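Local atomic coordinates of RING finger protein unkempt homolog (Mus musculus, PDB entry 5ELH), a protein that binds RNA sequence-specifically through clustered CCCH zinc fingers and represses translation, shaping the early morphology of cortical neurons during embryonic development. Residues A[63-67]-A[80-84]; A[40-44]-A[75-81]; A[4-8]-A[91-97]. All coordinates share one frame; numbering follows the deposited sequence.

In the fold
Contacts 1 and 2 share His81 and the same zinc ion, and their centres lie about 8 Å apart. Contact 1 folds one loop of a CCCH finger over another, chiefly by an aromatic stack; contact 2 ties the chain at 40-44 to that finger by arginine bonds and a salt bridge. Both are partly buried; Glu66, Arg82 and Asp75 are exposed, Arg43 buried. Contact 3 lies nearest the centre of the chain and is buried: helix 3-10 meets the start of the next finger through apolar and aromatic packing, with no direct hydrogen bond across. Both other contacts are nested in the long loop it closes, and Arg42 of contact 2 reaches the Leu8 carbonyl of contact 3.

Contact 1. Residues A[63-67]-A[80-84]. With ZN (zinc ion), chain E.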
loop_
_atom_site.group_PDB
_atom_site.type_symbol
_atom_site.label_atom_id
_atom_site.label_comp_id
_atom_site.label_asym_id
_atom_site.label_seq_id
_atom_site.Cartn_x
_atom_site.Cartn_y
_atom_site.Cartn_z
ATOM N N LYS A 63 -13.620 26.073 -3.001
ATOM C CA LYS A 63 -14.820 25.341 -3.430
ATOM C C LYS A 63 -15.117 24.106 -2.572
ATOM O O LYS A 63 -16.247 23.622 -2.542
ATOM C CB LYS A 63 -14.679 24.897 -4.884
ATOM C CG LYS A 63 -14.504 26.040 -5.872
ATOM C CD LYS A 63 -14.237 25.505 -7.266
ATOM C CE LYS A 63 -13.980 26.629 -8.252
ATOM N NZ LYS A 63 -13.476 26.116 -9.556
ATOM N N TYR A 64 -14.093 23.593 -1.898
ATOM C CA TYR A 64 -14.219 22.381 -1.091
ATOM C C TYR A 64 -15.229 22.577 0.032
ATOM O O TYR A 64 -15.072 23.466 0.863
ATOM C CB TYR A 64 -12.852 21.994 -0.511
ATOM C CG TYR A 64 -12.871 20.759 0.366
ATOM C CD1 TYR A 64 -12.963 19.489 -0.188
ATOM C CD2 TYR A 64 -12.778 20.862 1.749
ATOM C CE1 TYR A 64 -12.978 18.361 0.604
ATOM C CE2 TYR A 64 -12.787 19.742 2.548
ATOM C CZ TYR A 64 -12.881 18.492 1.972
ATOM O OH TYR A 64 -12.890 17.365 2.765
ATOM N N ASP A 65 -16.269 21.751 0.044
ATOM C CA ASP A 65 -17.275 21.794 1.107
ATOM C C ASP A 65 -16.807 20.929 2.271
ATOM O O ASP A 65 -16.808 19.701 2.186
ATOM C CB ASP A 65 -18.630 21.301 0.591
ATOM C CG ASP A 65 -19.759 21.520 1.591
ATOM O OD1 ASP A 65 -19.480 21.769 2.785
ATOM O OD2 ASP A 65 -20.932 21.438 1.179
ATOM N N GLU A 66 -16.421 21.577 3.363
ATOM C CA GLU A 66 -15.822 20.876 4.494
ATOM C C GLU A 66 -16.820 19.967 5.232
ATOM O O GLU A 66 -16.428 19.005 5.895
ATOM C CB GLU A 66 -15.194 21.894 5.449
ATOM C CG GLU A 66 -14.345 21.282 6.544
ATOM C CD GLU A 66 -13.358 22.269 7.152
ATOM O OE1 GLU A 66 -13.324 23.442 6.701
ATOM O OE2 GLU A 66 -12.618 21.864 8.082
ATOM N N ALA A 67 -18.109 20.259 5.100
ATOM C CA ALA A 67 -19.138 19.475 5.773
ATOM C C ALA A 67 -19.351 18.126 5.091
ATOM O O ALA A 67 -19.584 17.116 5.761
ATOM C CB ALA A 67 -20.444 20.251 5.816
ATOM N N LEU A 80 -5.477 22.887 -2.119
ATOM C CA LEU A 80 -5.491 22.125 -0.889
ATOM C C LEU A 80 -6.881 22.100 -0.254
ATOM O O LEU A 80 -7.559 23.122 -0.197
ATOM C CB LEU A 80 -4.496 22.782 0.059
ATOM C CG LEU A 80 -4.259 22.132 1.411
ATOM C CD1 LEU A 80 -3.719 20.723 1.245
ATOM C CD2 LEU A 80 -3.302 23.013 2.190
ATOM N N HIS A 81 -7.300 20.927 0.221
ATOM C CA HIS A 81 -8.589 20.779 0.885
ATOM C C HIS A 81 -8.413 20.701 2.380
ATOM O O HIS A 81 -7.556 19.973 2.876
ATOM C CB HIS A 81 -9.307 19.542 0.361
ATOM C CG HIS A 81 -9.667 19.642 -1.090
ATOM N ND1 HIS A 81 -9.988 18.549 -1.867
ATOM C CD2 HIS A 81 -9.742 20.718 -1.909
ATOM C CE1 HIS A 81 -10.253 18.947 -3.096
ATOM N NE2 HIS A 81 -10.110 20.260 -3.150
ATOM N N ARG A 82 -9.219 21.477 3.090
ATOM C CA ARG A 82 -9.186 21.491 4.541
ATOM C C ARG A 82 -10.025 20.331 5.065
ATOM O O ARG A 82 -11.134 20.502 5.547
ATOM C CB ARG A 82 -9.690 22.828 5.072
ATOM C CG ARG A 82 -9.099 23.199 6.420
ATOM C CD ARG A 82 -9.661 24.512 6.925
ATOM N NE ARG A 82 -9.536 25.600 5.953
ATOM C CZ ARG A 82 -8.489 26.413 5.855
ATOM N NH1 ARG A 82 -7.439 26.272 6.658
ATOM N NH2 ARG A 82 -8.490 27.372 4.941
ATOM N N THR A 83 -9.480 19.133 4.926
ATOM C CA THR A 83 -10.119 17.932 5.427
ATOM C C THR A 83 -10.113 17.984 6.947
ATOM O O THR A 83 -9.440 18.826 7.534
ATOM C CB THR A 83 -9.361 16.698 4.941
ATOM O OG1 THR A 83 -8.002 16.759 5.403
ATOM C CG2 THR A 83 -9.364 16.649 3.425
ATOM N N THR A 84 -10.870 17.103 7.591
ATOM C CA THR A 84 -10.877 17.065 9.041
ATOM C C THR A 84 -9.460 16.790 9.534
ATOM O O THR A 84 -8.796 15.869 9.065
ATOM C CB THR A 84 -11.841 15.990 9.587
ATOM O OG1 THR A 84 -13.137 16.164 9.002
ATOM C CG2 THR A 84 -11.965 16.102 11.103
HETATM ZN ZN ZN E . -10.804 21.645 -4.520
#
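His81 NE2 binds the zinc ion at 2.1 Å, and the same imidazole is covered on one face by the ring of Tyr64. The two rings form an offset stack, their planes only 11° apart and their centroids separated by 4.5 Å. The slip between them places Tyr64 CD1 above the rim of the imidazole, 3.4 Å from His81 CG, and leaves His81 CB under the middle of the phenol ring in a CH-pi contact, 3.7 Å from its centroid. Tyr64 reaches this position with CG anti to the backbone N (chi1 179°), which lays the ring along the 80-84 chain. Its hydroxyl end therefore continues past His81 to the methyl of Thr83, OH to CG2 3.7 Å, while OG1 of that threonine is engaged by Thr87. Further out, Glu66 crosses Arg82 without closing a salt bridge: its OE1 stays 4.4 Å from Arg82 NE, and OE2 lies 3.2 Å from Arg82 O, a meeting of two acceptors. Cys61, Cys71 and Cys77 complete the metal site of this CCCH zinc finger, and Glu88 accepts a hydrogen bond from the backbone N of His81. The metal bond at NE2 and the ring over one face probably restrict rotation of the imidazole, while the bond to Glu88 anchors the backbone; the Glu66-Arg82 pair adds at most a loose electrostatic attraction.

Contact 2. Residues A[40-44]-A[75-81]; sequences QRRRR and DECPFLH. With ZN (zinc ion), chain E.
The guanidinium of Arg43 lies flat on the His81 imidazole, centres 3.8 Å apart and planes at 16°, with NH2 above the middle of the ring; this is the imidazole face opposite Tyr64. At its edge the group meets backbone carbonyls almost in its own plane. NH1 donates to Cys77 O over 2.8 Å, using a lone pair in the carbonyl plane, and NH2 donates to Phe79 O over 2.7 Å. A bend at chi3 (-69°) turns the guanidinium into this slot, where Glu88 takes the remaining NE in a salt bridge. The other carboxylate oxygen of Glu88 accepts from the backbone N of His81, so one acidic side chain steadies both stacked partners and probably balances the positive charge of the buried guanidinium. Arg43 thus clasps the Cys-Pro-Phe-Leu-His turn of a CCCH zinc finger, in which Cys77 SG and His81 NE2 bind zinc alongside Cys61 and Cys71, and Cys77 SG also accepts from Phe79 N at 3.6 Å. Nearer the solvent, Arg41 crosses Asp75 at about a right angle in a salt bridge: Arg41 NH2 donates to the syn lone pair of Asp75 OD1 over 2.8 Å, nearly straight at 167°, with the two planar groups almost coplanar. A water bonded to Asp75 OD2 at 2.8 Å also accepts a weak bond from Arg41 NH2.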
loop_
_atom_site.group_PDB
_atom_site.type_symbol
_atom_site.label_atom_id
_atom_site.label_comp_id
_atom_site.label_asym_id
_atom_site.label_seq_id
_atom_site.Cartn_x
_atom_site.Cartn_y
_atom_site.Cartn_z
ATOM N N GLN A 40 -13.219 13.170 6.127
ATOM C CA GLN A 40 -11.923 12.779 6.694
ATOM C C GLN A 40 -10.942 12.274 5.642
ATOM O O GLN A 40 -9.749 12.107 5.923
ATOM C CB GLN A 40 -12.110 11.695 7.745
ATOM C CG GLN A 40 -12.957 12.114 8.909
ATOM C CD GLN A 40 -13.330 10.938 9.793
ATOM O OE1 GLN A 40 -13.633 9.848 9.308
ATOM N NE2 GLN A 40 -13.297 11.153 11.102
ATOM N N ARG A 41 -11.440 12.031 4.435
ATOM C CA ARG A 41 -10.637 11.449 3.378
ATOM C C ARG A 41 -9.599 12.457 2.912
ATOM O O ARG A 41 -9.923 13.620 2.702
ATOM C CB ARG A 41 -11.538 11.042 2.206
ATOM C CG ARG A 41 -10.799 10.623 0.937
ATOM C CD ARG A 41 -11.764 10.230 -0.179
ATOM N NE ARG A 41 -11.064 9.997 -1.442
ATOM C CZ ARG A 41 -10.844 10.924 -2.376
ATOM N NH1 ARG A 41 -11.275 12.171 -2.222
ATOM N NH2 ARG A 41 -10.185 10.600 -3.480
ATOM N N ARG A 42 -8.351 12.018 2.783
ATOM C CA ARG A 42 -7.344 12.828 2.104
ATOM C C ARG A 42 -6.928 12.194 0.778
ATOM O O ARG A 42 -6.895 10.967 0.636
ATOM C CB ARG A 42 -6.120 13.072 2.999
ATOM C CG ARG A 42 -5.403 11.828 3.443
ATOM C CD ARG A 42 -4.067 12.186 4.088
ATOM N NE ARG A 42 -3.025 12.453 3.102
ATOM C CZ ARG A 42 -2.125 11.565 2.683
ATOM N NH1 ARG A 42 -2.123 10.319 3.147
ATOM N NH2 ARG A 42 -1.210 11.931 1.802
ATOM N N ARG A 43 -6.660 13.048 -0.208
ATOM C CA ARG A 43 -6.007 12.633 -1.436
ATOM C C ARG A 43 -4.503 12.542 -1.211
ATOM O O ARG A 43 -3.908 13.435 -0.622
ATOM C CB ARG A 43 -6.236 13.669 -2.536
ATOM C CG ARG A 43 -7.688 13.946 -2.873
ATOM C CD ARG A 43 -7.774 15.158 -3.771
ATOM N NE ARG A 43 -7.428 16.392 -3.072
ATOM C CZ ARG A 43 -7.116 17.537 -3.671
ATOM N NH1 ARG A 43 -7.104 17.626 -5.000
ATOM N NH2 ARG A 43 -6.820 18.603 -2.944
ATOM N N ARG A 44 -3.900 11.464 -1.695
ATOM C CA ARG A 44 -2.451 11.319 -1.694
ATOM C C ARG A 44 -1.842 12.474 -2.480
ATOM O O ARG A 44 -2.306 12.771 -3.579
ATOM C CB ARG A 44 -2.077 9.994 -2.354
ATOM C CG ARG A 44 -0.602 9.677 -2.306
ATOM C CD ARG A 44 -0.252 8.418 -3.096
ATOM N NE ARG A 44 1.185 8.140 -3.012
ATOM C CZ ARG A 44 1.812 7.159 -3.655
ATOM N NH1 ARG A 44 1.134 6.341 -4.450
ATOM N NH2 ARG A 44 3.123 6.997 -3.500
ATOM N N ASP A 75 -10.174 14.693 -7.306
ATOM C CA ASP A 75 -8.745 14.416 -7.242
ATOM C C ASP A 75 -7.921 15.337 -8.141
ATOM O O ASP A 75 -6.711 15.444 -7.963
ATOM C CB ASP A 75 -8.461 12.951 -7.610
ATOM C CG ASP A 75 -8.883 11.972 -6.516
ATOM O OD1 ASP A 75 -9.332 12.422 -5.444
ATOM O OD2 ASP A 75 -8.759 10.747 -6.729
ATOM N N GLU A 76 -8.568 15.994 -9.106
ATOM C CA GLU A 76 -7.849 16.834 -10.058
ATOM C C GLU A 76 -7.776 18.305 -9.655
ATOM O O GLU A 76 -7.204 19.124 -10.376
ATOM C CB GLU A 76 -8.463 16.706 -11.454
ATOM C CG GLU A 76 -8.365 15.292 -12.013
ATOM C CD GLU A 76 -6.949 14.732 -11.930
ATOM O OE1 GLU A 76 -6.006 15.424 -12.381
ATOM O OE2 GLU A 76 -6.776 13.611 -11.396
ATOM N N CYS A 77 -8.337 18.639 -8.504
ATOM C CA CYS A 77 -8.259 20.000 -7.991
ATOM C C CYS A 77 -6.824 20.306 -7.602
ATOM O O CYS A 77 -6.227 19.544 -6.840
ATOM C CB CYS A 77 -9.153 20.174 -6.770
ATOM S SG CYS A 77 -9.185 21.864 -6.162
ATOM N N PRO A 78 -6.261 21.413 -8.127
ATOM C CA PRO A 78 -4.861 21.739 -7.833
ATOM C C PRO A 78 -4.650 22.454 -6.508
ATOM O O PRO A 78 -3.516 22.842 -6.198
ATOM C CB PRO A 78 -4.471 22.669 -8.978
ATOM C CG PRO A 78 -5.739 23.359 -9.338
ATOM C CD PRO A 78 -6.854 22.358 -9.090
ATOM N N PHE A 79 -5.717 22.624 -5.736
ATOM C CA PHE A 79 -5.644 23.321 -4.466
ATOM C C PHE A 79 -5.866 22.389 -3.280
ATOM O O PHE A 79 -6.370 21.273 -3.410
ATOM C CB PHE A 79 -6.650 24.467 -4.433
ATOM C CG PHE A 79 -6.519 25.411 -5.597
ATOM C CD1 PHE A 79 -5.386 26.190 -5.750
ATOM C CD2 PHE A 79 -7.526 25.515 -6.534
ATOM C CE1 PHE A 79 -5.260 27.048 -6.813
ATOM C CE2 PHE A 79 -7.409 26.380 -7.596
ATOM C CZ PHE A 79 -6.275 27.146 -7.734
ATOM N N LEU A 80 -5.477 22.887 -2.119
ATOM C CA LEU A 80 -5.491 22.125 -0.889
ATOM C C LEU A 80 -6.881 22.100 -0.254
ATOM O O LEU A 80 -7.559 23.122 -0.197
ATOM C CB LEU A 80 -4.496 22.782 0.059
ATOM C CG LEU A 80 -4.259 22.132 1.411
ATOM C CD1 LEU A 80 -3.719 20.723 1.245
ATOM C CD2 LEU A 80 -3.302 23.013 2.190
ATOM N N HIS A 81 -7.300 20.927 0.221
ATOM C CA HIS A 81 -8.589 20.779 0.885
ATOM C C HIS A 81 -8.413 20.701 2.380
ATOM O O HIS A 81 -7.556 19.973 2.876
ATOM C CB HIS A 81 -9.307 19.542 0.361
ATOM C CG HIS A 81 -9.667 19.642 -1.090
ATOM N ND1 HIS A 81 -9.988 18.549 -1.867
ATOM C CD2 HIS A 81 -9.742 20.718 -1.909
ATOM C CE1 HIS A 81 -10.253 18.947 -3.096
ATOM N NE2 HIS A 81 -10.110 20.260 -3.150
HETATM ZN ZN ZN E . -10.804 21.645 -4.520
HETATM O O HOH W 1 -11.335 13.766 -4.727
HETATM O O HOH W 2 -10.098 8.428 -5.936
#

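Contact 3. Residues A[4-8]-A[91-97]; sequences HYTYL and YHLRYYK
Tyr96 lays its ring against helix 3-10, touching His4, Tyr7 and Leu8, and so docks this N-terminal helix on the chain that leaves helix 87-90 and enters a CCCH zinc finger. The ring presents an edge to the face of His4 in an offset T-shaped arrangement, planes at 83° and centroids 5.7 Å apart. A chi1 of -180° swings the Tyr96 ring away from its own backbone N, so that OH reaches to 3.2 Å from Tyr7 CB, on the flank of the helix. Nearer its root, CD2 packs 3.8 Å from Leu8 CD2. The next residue, Lys97, bends at chi2 and spreads its CG over a face of the Tyr96 ring, while the same CG lies 3.9 Å from His4 NE2, whose polar partner is Asp126; histidine, tyrosine and the lysine methylenes thus interlock. Replacing Tyr96 by an alanine would probably open a gap between Leu8 and Tyr7 and leave the His4 face without its edge partner. Tyr7 and Tyr91 take a different relation: the two side chains run alongside each other in the same direction, touching at Tyr7 CD2 and Tyr91 CE2, 3.9 Å apart. Their hydroxyls both bond to His117, Tyr7 at ND1 and Tyr91 at the carbonyl, which fastens the outer ends of the pair to the finger. The turn behind Tyr96 is held by His92 O, which accepts from both Tyr95 N and Tyr96 N. Leu8 crosses Leu93 at about a right angle, CD1 to CD2 4.1 Å, and its other methyl, CD2, rests 3.4 Å from Tyr91 O.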
loop_
_atom_site.group_PDB
_atom_site.type_symbol
_atom_site.label_atom_id
_atom_site.label_comp_id
_atom_site.label_asym_id
_atom_site.label_seq_id
_atom_site.Cartn_x
_atom_site.Cartn_y
_atom_site.Cartn_z
ATOM N N HIS A 4 7.218 6.096 6.984
ATOM C CA HIS A 4 6.885 7.362 6.332
ATOM C C HIS A 4 6.133 7.134 5.024
ATOM O O HIS A 4 5.138 7.815 4.738
ATOM C CB HIS A 4 8.148 8.178 6.047
ATOM C CG HIS A 4 8.798 8.739 7.273
ATOM N ND1 HIS A 4 9.985 9.438 7.230
ATOM C CD2 HIS A 4 8.426 8.707 8.575
ATOM C CE1 HIS A 4 10.321 9.806 8.454
ATOM N NE2 HIS A 4 9.387 9.380 9.287
ATOM N N TYR A 5 6.610 6.183 4.226
ATOM C CA TYR A 5 6.015 5.941 2.913
ATOM C C TYR A 5 4.574 5.444 3.033
ATOM O O TYR A 5 3.707 5.833 2.249
ATOM C CB TYR A 5 6.858 4.946 2.108
ATOM C CG TYR A 5 6.266 4.604 0.755
ATOM C CD1 TYR A 5 6.158 5.570 -0.243
ATOM C CD2 TYR A 5 5.815 3.318 0.475
ATOM C CE1 TYR A 5 5.615 5.263 -1.482
ATOM C CE2 TYR A 5 5.273 3.003 -0.760
ATOM C CZ TYR A 5 5.176 3.977 -1.735
ATOM O OH TYR A 5 4.637 3.672 -2.969
ATOM N N THR A 6 4.316 4.595 4.019
ATOM C CA THR A 6 2.971 4.065 4.222
ATOM C C THR A 6 1.992 5.179 4.620
ATOM O O THR A 6 0.864 5.221 4.126
ATOM C CB THR A 6 2.958 2.953 5.281
ATOM O OG1 THR A 6 3.209 3.519 6.572
ATOM C CG2 THR A 6 4.020 1.904 4.964
ATOM N N TYR A 7 2.426 6.090 5.490
ATOM C CA TYR A 7 1.603 7.246 5.847
ATOM C C TYR A 7 1.365 8.168 4.656
ATOM O O TYR A 7 0.226 8.564 4.379
ATOM C CB TYR A 7 2.216 8.020 7.014
ATOM C CG TYR A 7 1.775 7.482 8.352
ATOM C CD1 TYR A 7 2.430 6.415 8.940
ATOM C CD2 TYR A 7 0.669 8.015 9.009
ATOM C CE1 TYR A 7 2.016 5.906 10.154
ATOM C CE2 TYR A 7 0.246 7.505 10.232
ATOM C CZ TYR A 7 0.922 6.454 10.793
ATOM O OH TYR A 7 0.507 5.947 12.009
ATOM N N LEU A 8 2.435 8.501 3.943
ATOM C CA LEU A 8 2.327 9.394 2.788
ATOM C C LEU A 8 1.343 8.880 1.737
ATOM O O LEU A 8 0.515 9.634 1.217
ATOM C CB LEU A 8 3.694 9.582 2.146
ATOM C CG LEU A 8 4.642 10.464 2.947
ATOM C CD1 LEU A 8 6.063 10.255 2.482
ATOM C CD2 LEU A 8 4.228 11.919 2.820
ATOM N N TYR A 91 0.023 15.561 5.854
ATOM C CA TYR A 91 0.590 14.337 5.293
ATOM C C TYR A 91 1.057 14.549 3.855
ATOM O O TYR A 91 1.289 13.596 3.111
ATOM C CB TYR A 91 -0.402 13.180 5.424
ATOM C CG TYR A 91 -0.661 12.891 6.886
ATOM C CD1 TYR A 91 -1.675 13.548 7.568
ATOM C CD2 TYR A 91 0.155 12.027 7.598
ATOM C CE1 TYR A 91 -1.903 13.322 8.900
ATOM C CE2 TYR A 91 -0.060 11.795 8.928
ATOM C CZ TYR A 91 -1.091 12.447 9.583
ATOM O OH TYR A 91 -1.323 12.228 10.923
ATOM N N HIS A 92 1.228 15.812 3.498
ATOM C CA HIS A 92 1.742 16.193 2.184
ATOM C C HIS A 92 3.242 15.909 2.097
ATOM O O HIS A 92 3.970 16.004 3.103
ATOM C CB HIS A 92 1.483 17.683 1.952
ATOM C CG HIS A 92 1.440 18.089 0.510
ATOM N ND1 HIS A 92 2.561 18.125 -0.293
ATOM C CD2 HIS A 92 0.412 18.512 -0.261
ATOM C CE1 HIS A 92 2.219 18.526 -1.506
ATOM N NE2 HIS A 92 0.923 18.781 -1.509
ATOM N N LEU A 93 3.689 15.549 0.898
ATOM C CA LEU A 93 5.112 15.318 0.614
ATOM C C LEU A 93 5.996 16.493 1.035
ATOM O O LEU A 93 7.133 16.311 1.458
ATOM C CB LEU A 93 5.310 15.027 -0.879
ATOM C CG LEU A 93 4.893 13.622 -1.324
ATOM C CD1 LEU A 93 4.697 13.559 -2.836
ATOM C CD2 LEU A 93 5.914 12.593 -0.860
ATOM N N ARG A 94 5.439 17.694 0.960
ATOM C CA ARG A 94 6.142 18.920 1.293
ATOM C C ARG A 94 6.430 19.069 2.779
ATOM O O ARG A 94 7.455 19.632 3.161
ATOM C CB ARG A 94 5.309 20.117 0.830
ATOM C CG ARG A 94 5.820 21.475 1.290
ATOM C CD ARG A 94 7.211 21.758 0.752
ATOM N NE ARG A 94 7.675 23.084 1.142
ATOM C CZ ARG A 94 8.320 23.358 2.270
ATOM N NH1 ARG A 94 8.590 22.395 3.149
ATOM N NH2 ARG A 94 8.697 24.607 2.517
ATOM N N TYR A 95 5.518 18.581 3.610
ATOM C CA TYR A 95 5.534 18.904 5.036
ATOM C C TYR A 95 5.613 17.734 6.017
ATOM O O TYR A 95 6.118 17.906 7.130
ATOM C CB TYR A 95 4.318 19.753 5.377
ATOM C CG TYR A 95 4.397 21.158 4.851
ATOM C CD1 TYR A 95 5.453 21.986 5.207
ATOM C CD2 TYR A 95 3.414 21.667 4.009
ATOM C CE1 TYR A 95 5.538 23.270 4.750
ATOM C CE2 TYR A 95 3.491 22.967 3.533
ATOM C CZ TYR A 95 4.561 23.759 3.903
ATOM O OH TYR A 95 4.660 25.050 3.463
ATOM N N TYR A 96 5.134 16.557 5.635
ATOM C CA TYR A 96 5.088 15.430 6.571
ATOM C C TYR A 96 6.452 15.145 7.210
ATOM O O TYR A 96 7.450 14.953 6.519
ATOM C CB TYR A 96 4.559 14.180 5.866
ATOM C CG TYR A 96 4.464 12.953 6.736
ATOM C CD1 TYR A 96 3.575 12.890 7.803
ATOM C CD2 TYR A 96 5.247 11.843 6.474
ATOM C CE1 TYR A 96 3.487 11.760 8.595
ATOM C CE2 TYR A 96 5.166 10.708 7.260
ATOM C CZ TYR A 96 4.282 10.671 8.313
ATOM O OH TYR A 96 4.212 9.540 9.079
ATOM N N LYS A 97 6.465 15.145 8.542
ATOM C CA LYS A 97 7.665 14.866 9.352
ATOM C C LYS A 97 8.890 15.704 8.990
ATOM O O LYS A 97 10.022 15.232 9.138
ATOM C CB LYS A 97 8.043 13.383 9.269
ATOM C CG LYS A 97 6.932 12.419 9.662
ATOM C CD LYS A 97 6.984 12.081 11.111
ATOM C CE LYS A 97 5.846 11.165 11.486
ATOM N NZ LYS A 97 5.845 10.932 12.943
HETATM O O HOH W 3 1.169 12.711 0.589
#